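Local structure of putative DD-carboxypeptidase TP_0574 (Treponema pallidum, 1O75) at residues B[256-261]-B[315-320]; B[211-216]-B[321-326]. The protein has zinc-stimulated carboxypeptidase activity on synthetic depsipeptides, binds penicillin, and may lower the cross-linking of peptidoglycan in this spirochaete. The protein carries 2 engineered substitutions. One frame throughout, in Å; residues are numbered along the deposited sequence.

From the N-terminal side, residues 211-216 come first and open an outermost strand, 212-220, of one four-stranded antiparallel sheet. The chain then passes through helix 245-252 into strand 255-262 of a second sheet. Strand 311-319 later returns beside it, and contact 1 (256-261 with 315-320) closes that loop of 53 residues. The chain turns at once, and residues 321-326 meet 211-216 as contact 2, closing a larger loop in which contact 1 is nested. The contacts also touch: strands 311-319 and 325-331 are sheet neighbours, Leu317 N lying 2.8 Å from Val325 O in a probable hydrogen bond. Contact 1 pairs the two central strands of the second sheet, while contact 2 ties its edge to the first.

Contact 1. Residues B[256-261]-B[315-320]; sequences NTVRYD and LTLIAN. With XE (xenon), chain F.
The CG atoms of Tyr260 and Leu315 both stand anti to their own carbonyl carbons (chi1 -68° and -42°); as a non-hydrogen-bonded pair on one face, the two side chains lie side by side, with Leu315 CD2 3.7 Å from Tyr260 CD1. Xenon sits over one face of the phenol ring, 3.5 Å from Tyr260 CZ, and the hydroxyl is tied to the carbonyl of Gly297. On this same face of the sheet Val258, its CG1 anti to the backbone N, packs that methyl 3.9 Å from Leu317 CD1.

The opposite face carries Thr257, Arg259, Thr316 and Ile318. Because Thr257 OG1 is anti to the backbone N, CG2 takes the crowded position and runs alongside the isoleucine, 4.0 Å from Ile318 CD1. Arg259 is extended and leads away from Thr316; its NE donates within the guanidinium plane to the syn lone pair of Asp261 OD1, 2.9 Å away, an oxygen that Ser275 also engages. A water bridges Asp261 OD2 and Thr316 OG1.

The backbones run antiparallel at 162°. Arg259 and Thr316 exchange two N-H...O bonds, and Ile318 N donates nearly along the C=O axis of Thr257. The carbonyl of Ile318 is gripped twice, by Asn256 N at 2.8 Å and more loosely by Thr257 N at 3.2 Å from Ile318 O. Beyond this point the side chains of Asn256 and Asn320 cross obliquely with their amide planes nearly perpendicular, and Asn320 ND2 is held by Phe157 O.

Two residues facing one make a classic beta bulge between the central strands of a four-stranded sheet. The face bearing Val258, Tyr260 and Leu315 packs on Cys296 of the other sheet, consistent with the sandwich of an E-set domain, and Cys296, Gly297 and Phe331 complete the xenon pocket with Tyr260.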
ATOM      1  N   ASN B 256      -3.879  19.531  10.967  1.00 25.91           N
ATOM      2  CA  ASN B 256      -5.094  19.799  11.711  1.00 23.84           C
ATOM      3  C   ASN B 256      -6.382  19.456  10.954  1.00 23.80           C
ATOM      4  O   ASN B 256      -7.173  18.618  11.394  1.00 23.99           O
ATOM      5  CB  ASN B 256      -5.158  21.277  12.098  1.00 25.89           C
ATOM      6  CG  ASN B 256      -4.491  21.568  13.425  1.00 29.38           C
ATOM      7  OD1 ASN B 256      -4.502  20.733  14.308  1.00 29.37           O
ATOM      8  ND2 ASN B 256      -3.939  22.775  13.580  1.00 28.96           N
ATOM      9  N   THR B 257      -6.590  20.098   9.803  1.00 23.37           N
ATOM     10  CA  THR B 257      -7.853  19.892   9.106  1.00 22.02           C
ATOM     11  C   THR B 257      -7.822  20.286   7.630  1.00 23.76           C
ATOM     12  O   THR B 257      -6.758  20.641   7.085  1.00 22.99           O
ATOM     13  CB  THR B 257      -8.945  20.671   9.900  1.00 23.83           C
ATOM     14  OG1 THR B 257     -10.252  20.315   9.438  1.00 25.79           O
ATOM     15  CG2 THR B 257      -8.720  22.210   9.784  1.00 25.59           C
ATOM     16  N   VAL B 258      -8.985  20.196   6.973  1.00 23.40           N
ATOM     17  CA  VAL B 258      -9.095  20.538   5.560  1.00 22.67           C
ATOM     18  C   VAL B 258     -10.362  21.340   5.298  1.00 23.73           C
ATOM     19  O   VAL B 258     -11.440  21.011   5.812  1.00 25.83           O
ATOM     20  CB  VAL B 258      -9.216  19.282   4.644  1.00 24.81           C
ATOM     21  CG1 VAL B 258      -8.976  19.682   3.165  1.00 21.81           C
ATOM     22  CG2 VAL B 258      -8.252  18.226   5.067  1.00 28.07           C
ATOM     23  N   ARG B 259     -10.235  22.377   4.483  1.00 24.50           N
ATOM     24  CA  ARG B 259     -11.388  23.175   4.102  1.00 22.05           C
ATOM     25  C   ARG B 259     -11.778  22.752   2.693  1.00 21.29           C
ATOM     26  O   ARG B 259     -10.913  22.558   1.835  1.00 23.87           O
ATOM     27  CB  ARG B 259     -11.035  24.658   4.084  1.00 23.90           C
ATOM     28  CG  ARG B 259     -12.235  25.557   3.706  1.00 25.03           C
ATOM     29  CD  ARG B 259     -11.747  26.989   3.400  1.00 29.00           C
ATOM     30  NE  ARG B 259     -12.850  27.878   3.058  1.00 29.80           N
ATOM     31  CZ  ARG B 259     -13.427  28.706   3.922  1.00 33.82           C
ATOM     32  NH1 ARG B 259     -12.998  28.753   5.173  1.00 34.65           N
ATOM     33  NH2 ARG B 259     -14.428  29.491   3.534  1.00 32.99           N
ATOM     34  N   TYR B 260     -13.067  22.579   2.442  1.00 22.37           N
ATOM     35  CA  TYR B 260     -13.509  22.252   1.083  1.00 22.70           C
ATOM     36  C   TYR B 260     -14.197  23.520   0.513  1.00 25.10           C
ATOM     37  O   TYR B 260     -15.122  24.037   1.143  1.00 24.00           O
ATOM     38  CB  TYR B 260     -14.575  21.132   1.074  1.00 23.43           C
ATOM     39  CG  TYR B 260     -14.097  19.742   1.505  1.00 26.04           C
ATOM     40  CD1 TYR B 260     -12.733  19.460   1.650  1.00 24.31           C
ATOM     41  CD2 TYR B 260     -15.019  18.712   1.742  1.00 23.72           C
ATOM     42  CE1 TYR B 260     -12.288  18.175   2.025  1.00 24.17           C
ATOM     43  CE2 TYR B 260     -14.592  17.417   2.116  1.00 24.73           C
ATOM     44  CZ  TYR B 260     -13.225  17.162   2.253  1.00 27.60           C
ATOM     45  OH  TYR B 260     -12.801  15.898   2.608  1.00 25.82           O
ATOM     46  N   ASP B 261     -13.750  24.013  -0.641  1.00 24.93           N
ATOM     47  CA  ASP B 261     -14.433  25.141  -1.299  1.00 26.66           C
ATOM     48  C   ASP B 261     -15.019  24.505  -2.573  1.00 27.37           C
ATOM     49  O   ASP B 261     -14.305  23.841  -3.332  1.00 27.91           O
ATOM     50  CB  ASP B 261     -13.481  26.278  -1.678  1.00 26.61           C
ATOM     51  CG  ASP B 261     -13.024  27.078  -0.487  1.00 26.62           C
ATOM     52  OD1 ASP B 261     -13.829  27.312   0.435  1.00 29.04           O
ATOM     53  OD2 ASP B 261     -11.865  27.492  -0.478  1.00 32.43           O
ATOM     54  N   LEU B 315      -9.397  22.053  -2.311  1.00 22.80           N
ATOM     55  CA  LEU B 315      -9.116  21.541  -0.964  1.00 24.37           C
ATOM     56  C   LEU B 315      -7.938  22.302  -0.367  1.00 22.72           C
ATOM     57  O   LEU B 315      -6.921  22.478  -1.025  1.00 24.30           O
ATOM     58  CB  LEU B 315      -8.729  20.040  -1.030  1.00 23.08           C
ATOM     59  CG  LEU B 315      -9.553  19.165  -1.964  1.00 25.55           C
ATOM     60  CD1 LEU B 315      -9.101  17.709  -1.867  1.00 26.49           C
ATOM     61  CD2 LEU B 315     -11.020  19.297  -1.607  1.00 24.31           C
ATOM     62  N   THR B 316      -8.066  22.735   0.877  1.00 21.83           N
ATOM     63  CA  THR B 316      -6.960  23.426   1.512  1.00 23.51           C
ATOM     64  C   THR B 316      -6.553  22.652   2.774  1.00 21.57           C
ATOM     65  O   THR B 316      -7.313  22.598   3.724  1.00 22.11           O
ATOM     66  CB  THR B 316      -7.358  24.875   1.901  1.00 25.84           C
ATOM     67  OG1 THR B 316      -7.742  25.585   0.713  1.00 25.33           O
ATOM     68  CG2 THR B 316      -6.162  25.620   2.554  1.00 25.47           C
ATOM     69  N   LEU B 317      -5.351  22.072   2.764  1.00 22.61           N
ATOM     70  CA  LEU B 317      -4.820  21.315   3.913  1.00 23.09           C
ATOM     71  C   LEU B 317      -4.215  22.307   4.910  1.00 22.54           C
ATOM     72  O   LEU B 317      -3.365  23.106   4.545  1.00 23.15           O
ATOM     73  CB  LEU B 317      -3.714  20.355   3.444  1.00 25.94           C
ATOM     74  CG  LEU B 317      -4.085  18.983   2.874  1.00 30.17           C
ATOM     75  CD1 LEU B 317      -5.332  19.033   2.084  1.00 32.61           C
ATOM     76  CD2 LEU B 317      -2.917  18.471   2.051  1.00 31.26           C
ATOM     77  N   ILE B 318      -4.628  22.210   6.166  1.00 24.45           N
ATOM     78  CA  ILE B 318      -4.188  23.106   7.220  1.00 25.53           C
ATOM     79  C   ILE B 318      -3.368  22.372   8.284  1.00 26.08           C
ATOM     80  O   ILE B 318      -3.857  21.446   8.937  1.00 26.82           O
ATOM     81  CB  ILE B 318      -5.422  23.774   7.847  1.00 24.60           C
ATOM     82  CG1 ILE B 318      -6.139  24.604   6.751  1.00 25.84           C
ATOM     83  CG2 ILE B 318      -5.008  24.639   9.024  1.00 24.51           C
ATOM     84  CD1 ILE B 318      -7.542  25.011   7.134  1.00 25.24           C
ATOM     85  N   ALA B 319      -2.126  22.808   8.456  1.00 26.53           N
ATOM     86  CA  ALA B 319      -1.204  22.167   9.392  1.00 27.87           C
ATOM     87  C   ALA B 319      -0.328  23.209  10.093  1.00 26.35           C
ATOM     88  O   ALA B 319       0.123  24.151   9.467  1.00 25.66           O
ATOM     89  CB  ALA B 319      -0.312  21.171   8.627  1.00 27.40           C
ATOM     90  N   ASN B 320      -0.089  23.018  11.385  1.00 27.20           N
ATOM     91  CA  ASN B 320       0.721  23.960  12.175  1.00 29.24           C
ATOM     92  C   ASN B 320       2.134  24.115  11.660  1.00 29.59           C
ATOM     93  O   ASN B 320       2.837  23.132  11.463  1.00 28.51           O
ATOM     94  CB  ASN B 320       0.774  23.513  13.648  1.00 27.77           C
ATOM     95  CG  ASN B 320      -0.535  23.671  14.347  1.00 30.63           C
ATOM     96  OD1 ASN B 320      -1.349  24.614  13.875  1.00 25.98           O
ATOM     97  ND2 ASN B 320      -0.829  22.956  15.320  1.00 34.00           N
TER
HETATM   98 XE    XE F1415     -13.114  15.737  -0.989  0.50 34.76          XE
HETATM   99  O   HOH W   1     -10.208  25.158   0.267  1.00 26.80           O

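Contact 2. Residues B[211-216]-B[321-326]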
ATOM      1  N   ASP B 211       8.244  23.427   3.893  1.00 34.79           N
ATOM      2  CA  ASP B 211       6.910  23.513   3.293  1.00 33.67           C
ATOM      3  C   ASP B 211       6.656  22.434   2.245  1.00 31.19           C
ATOM      4  O   ASP B 211       7.542  22.087   1.461  1.00 32.49           O
ATOM      5  CB  ASP B 211       6.680  24.884   2.627  1.00 33.66           C
ATOM      6  CG  ASP B 211       6.423  25.996   3.632  1.00 35.92           C
ATOM      7  OD1 ASP B 211       5.895  25.731   4.734  1.00 34.13           O
ATOM      8  OD2 ASP B 211       6.730  27.153   3.303  1.00 38.45           O
ATOM      9  N   LEU B 212       5.431  21.924   2.236  1.00 30.49           N
ATOM     10  CA  LEU B 212       5.001  20.916   1.274  1.00 29.61           C
ATOM     11  C   LEU B 212       4.089  21.527   0.219  1.00 30.93           C
ATOM     12  O   LEU B 212       3.413  22.524   0.469  1.00 31.82           O
ATOM     13  CB  LEU B 212       4.197  19.813   1.965  1.00 31.42           C
ATOM     14  CG  LEU B 212       4.765  19.073   3.175  1.00 32.66           C
ATOM     15  CD1 LEU B 212       4.069  17.742   3.307  1.00 29.77           C
ATOM     16  CD2 LEU B 212       6.234  18.889   3.022  1.00 35.80           C
ATOM     17  N   VAL B 213       4.066  20.899  -0.950  1.00 30.45           N
ATOM     18  CA  VAL B 213       3.214  21.291  -2.054  1.00 28.89           C
ATOM     19  C   VAL B 213       2.656  19.989  -2.632  1.00 31.11           C
ATOM     20  O   VAL B 213       3.106  18.882  -2.271  1.00 28.45           O
ATOM     21  CB  VAL B 213       3.997  22.049  -3.162  1.00 29.37           C
ATOM     22  CG1 VAL B 213       4.495  23.381  -2.618  1.00 29.06           C
ATOM     23  CG2 VAL B 213       5.155  21.202  -3.674  1.00 29.27           C
ATOM     24  N   VAL B 214       1.693  20.116  -3.533  1.00 29.86           N
ATOM     25  CA  VAL B 214       1.081  18.960  -4.157  1.00 31.43           C
ATOM     26  C   VAL B 214       2.043  18.294  -5.133  1.00 32.59           C
ATOM     27  O   VAL B 214       2.702  18.973  -5.912  1.00 33.80           O
ATOM     28  CB  VAL B 214      -0.186  19.373  -4.965  1.00 33.41           C
ATOM     29  CG1 VAL B 214      -0.704  18.170  -5.774  1.00 30.47           C
ATOM     30  CG2 VAL B 214      -1.253  19.907  -4.022  1.00 29.17           C
ATOM     31  N   ASP B 215       2.132  16.967  -5.095  1.00 32.17           N
ATOM     32  CA  ASP B 215       2.975  16.258  -6.058  1.00 33.23           C
ATOM     33  C   ASP B 215       1.972  15.855  -7.150  1.00 33.57           C
ATOM     34  O   ASP B 215       2.076  16.279  -8.303  1.00 33.49           O
ATOM     35  CB  ASP B 215       3.626  15.037  -5.396  1.00 33.93           C
ATOM     36  CG  ASP B 215       4.519  14.253  -6.350  1.00 37.79           C
ATOM     37  OD1 ASP B 215       4.597  14.615  -7.539  1.00 38.87           O
ATOM     38  OD2 ASP B 215       5.144  13.271  -5.897  1.00 38.55           O
ATOM     39  N   THR B 216       0.984  15.054  -6.771  1.00 32.02           N
ATOM     40  CA  THR B 216      -0.087  14.633  -7.685  1.00 32.34           C
ATOM     41  C   THR B 216      -1.355  14.439  -6.861  1.00 32.53           C
ATOM     42  O   THR B 216      -1.295  14.340  -5.622  1.00 32.01           O
ATOM     43  CB  THR B 216       0.190  13.287  -8.377  1.00 34.12           C
ATOM     44  OG1 THR B 216       0.330  12.261  -7.383  1.00 37.91           O
ATOM     45  CG2 THR B 216       1.445  13.361  -9.241  1.00 35.56           C
ATOM     46  N   GLY B 321       2.532  25.364  11.422  1.00 32.13           N
ATOM     47  CA  GLY B 321       3.884  25.648  10.980  1.00 30.94           C
ATOM     48  C   GLY B 321       4.166  25.452   9.516  1.00 32.40           C
ATOM     49  O   GLY B 321       5.302  25.662   9.077  1.00 33.81           O
ATOM     50  N   TYR B 322       3.151  25.040   8.757  1.00 30.00           N
ATOM     51  CA  TYR B 322       3.317  24.819   7.335  1.00 28.17           C
ATOM     52  C   TYR B 322       2.432  25.730   6.494  1.00 28.37           C
ATOM     53  O   TYR B 322       1.336  26.121   6.906  1.00 28.45           O
ATOM     54  CB  TYR B 322       2.957  23.373   6.952  1.00 28.38           C
ATOM     55  CG  TYR B 322       3.934  22.326   7.436  1.00 27.39           C
ATOM     56  CD1 TYR B 322       3.856  21.820   8.730  1.00 29.43           C
ATOM     57  CD2 TYR B 322       4.943  21.853   6.596  1.00 27.55           C
ATOM     58  CE1 TYR B 322       4.774  20.846   9.191  1.00 29.36           C
ATOM     59  CE2 TYR B 322       5.869  20.878   7.042  1.00 27.97           C
ATOM     60  CZ  TYR B 322       5.769  20.385   8.338  1.00 28.39           C
ATOM     61  OH  TYR B 322       6.657  19.430   8.783  1.00 31.92           O
ATOM     62  N   ARG B 323       2.911  26.050   5.303  0.52 28.93           N
ATOM     63  CA  ARG B 323       2.156  26.872   4.376  0.52 29.38           C
ATOM     64  C   ARG B 323       0.938  26.017   3.983  0.52 29.10           C
ATOM     65  O   ARG B 323       1.028  24.784   3.951  0.52 26.66           O
ATOM     66  CB  ARG B 323       3.033  27.175   3.157  0.52 32.76           C
ATOM     67  CG  ARG B 323       2.495  28.244   2.213  0.52 38.62           C
ATOM     68  CD  ARG B 323       3.613  28.812   1.333  0.52 42.26           C
ATOM     69  NE  ARG B 323       4.099  27.857   0.337  0.52 46.24           N
ATOM     70  CZ  ARG B 323       5.376  27.520   0.177  0.52 45.61           C
ATOM     71  NH1 ARG B 323       6.307  28.052   0.951  0.52 47.40           N
ATOM     72  NH2 ARG B 323       5.724  26.660  -0.770  0.52 47.28           N
ATOM     73  N   ASP B 324      -0.204  26.650   3.722  1.00 27.67           N
ATOM     74  CA  ASP B 324      -1.400  25.893   3.320  1.00 27.51           C
ATOM     75  C   ASP B 324      -1.089  25.126   2.025  1.00 26.00           C
ATOM     76  O   ASP B 324      -0.321  25.585   1.188  1.00 26.98           O
ATOM     77  CB  ASP B 324      -2.602  26.820   3.071  1.00 26.49           C
ATOM     78  CG  ASP B 324      -3.238  27.354   4.363  1.00 28.16           C
ATOM     79  OD1 ASP B 324      -2.760  27.042   5.478  1.00 29.18           O
ATOM     80  OD2 ASP B 324      -4.239  28.096   4.266  1.00 26.66           O
ATOM     81  N   VAL B 325      -1.661  23.942   1.867  1.00 24.39           N
ATOM     82  CA  VAL B 325      -1.455  23.184   0.642  1.00 24.64           C
ATOM     83  C   VAL B 325      -2.799  23.189  -0.053  1.00 25.04           C
ATOM     84  O   VAL B 325      -3.768  22.662   0.487  1.00 24.73           O
ATOM     85  CB  VAL B 325      -1.059  21.742   0.940  1.00 27.20           C
ATOM     86  CG1 VAL B 325      -0.990  20.947  -0.371  1.00 26.54           C
ATOM     87  CG2 VAL B 325       0.285  21.734   1.685  1.00 26.13           C
ATOM     88  N   VAL B 326      -2.862  23.766  -1.246  1.00 26.06           N
ATOM     89  CA  VAL B 326      -4.128  23.863  -1.959  1.00 25.34           C
ATOM     90  C   VAL B 326      -4.152  22.905  -3.128  1.00 25.36           C
ATOM     91  O   VAL B 326      -3.226  22.882  -3.932  1.00 27.16           O
ATOM     92  CB  VAL B 326      -4.376  25.319  -2.484  1.00 25.21           C
ATOM     93  CG1 VAL B 326      -5.723  25.410  -3.188  1.00 24.18           C
ATOM     94  CG2 VAL B 326      -4.342  26.313  -1.318  1.00 27.83           C
TER
HETATM   95  O   HOH W   2       3.298  23.524   3.204  1.00 28.57           O
HETATM   96  O   HOH W   3       1.919  24.692  -0.157  1.00 31.08           O
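Asp211 OD2 is gripped twice, by Arg323 NH1, 2.6 Å from it in a salt bridge, and by the backbone N of Ser208. The other carboxylate oxygen, Asp211 OD1, accepts from Arg323 N at 3.1 Å, the donor lying 55° out of the carboxylate plane. In the conformer described, one of two modelled, one aspartate thus holds both the backbone and the side-chain end of the arginine. Arg323 reaches round by setting CG anti to the backbone N and bending at chi3 (70°), which lays one face of the guanidinium over Asp211 CB. Carboxylate and guanidinium are turned 75° against each other, so they meet through a single nitrogen.

Further along, waters span the gap between the backbones. One accepts from Leu212 N at 2.8 Å and donates to Arg323 O; a second donates to Leu212 O and to Asp324 O. Val325 closes in with its two methyls, CG2 lying 3.4 Å from Leu212 O and CG1 3.8 Å from Val214 CG2. Asp211 CA and Leu212 N sit at the edge of the Tyr322 ring, which stacks on His210 and meets Tyr251 edge-to-face.

Tyr251, on helix 245-252, also touches Leu212 and Val325, so the helix packs against both segments. Val213 pairs through its backbone with Lys236 of strand 229-237, while 325-331 lies beside strand 311-319, which places the contact where edge strands of two sheets meet.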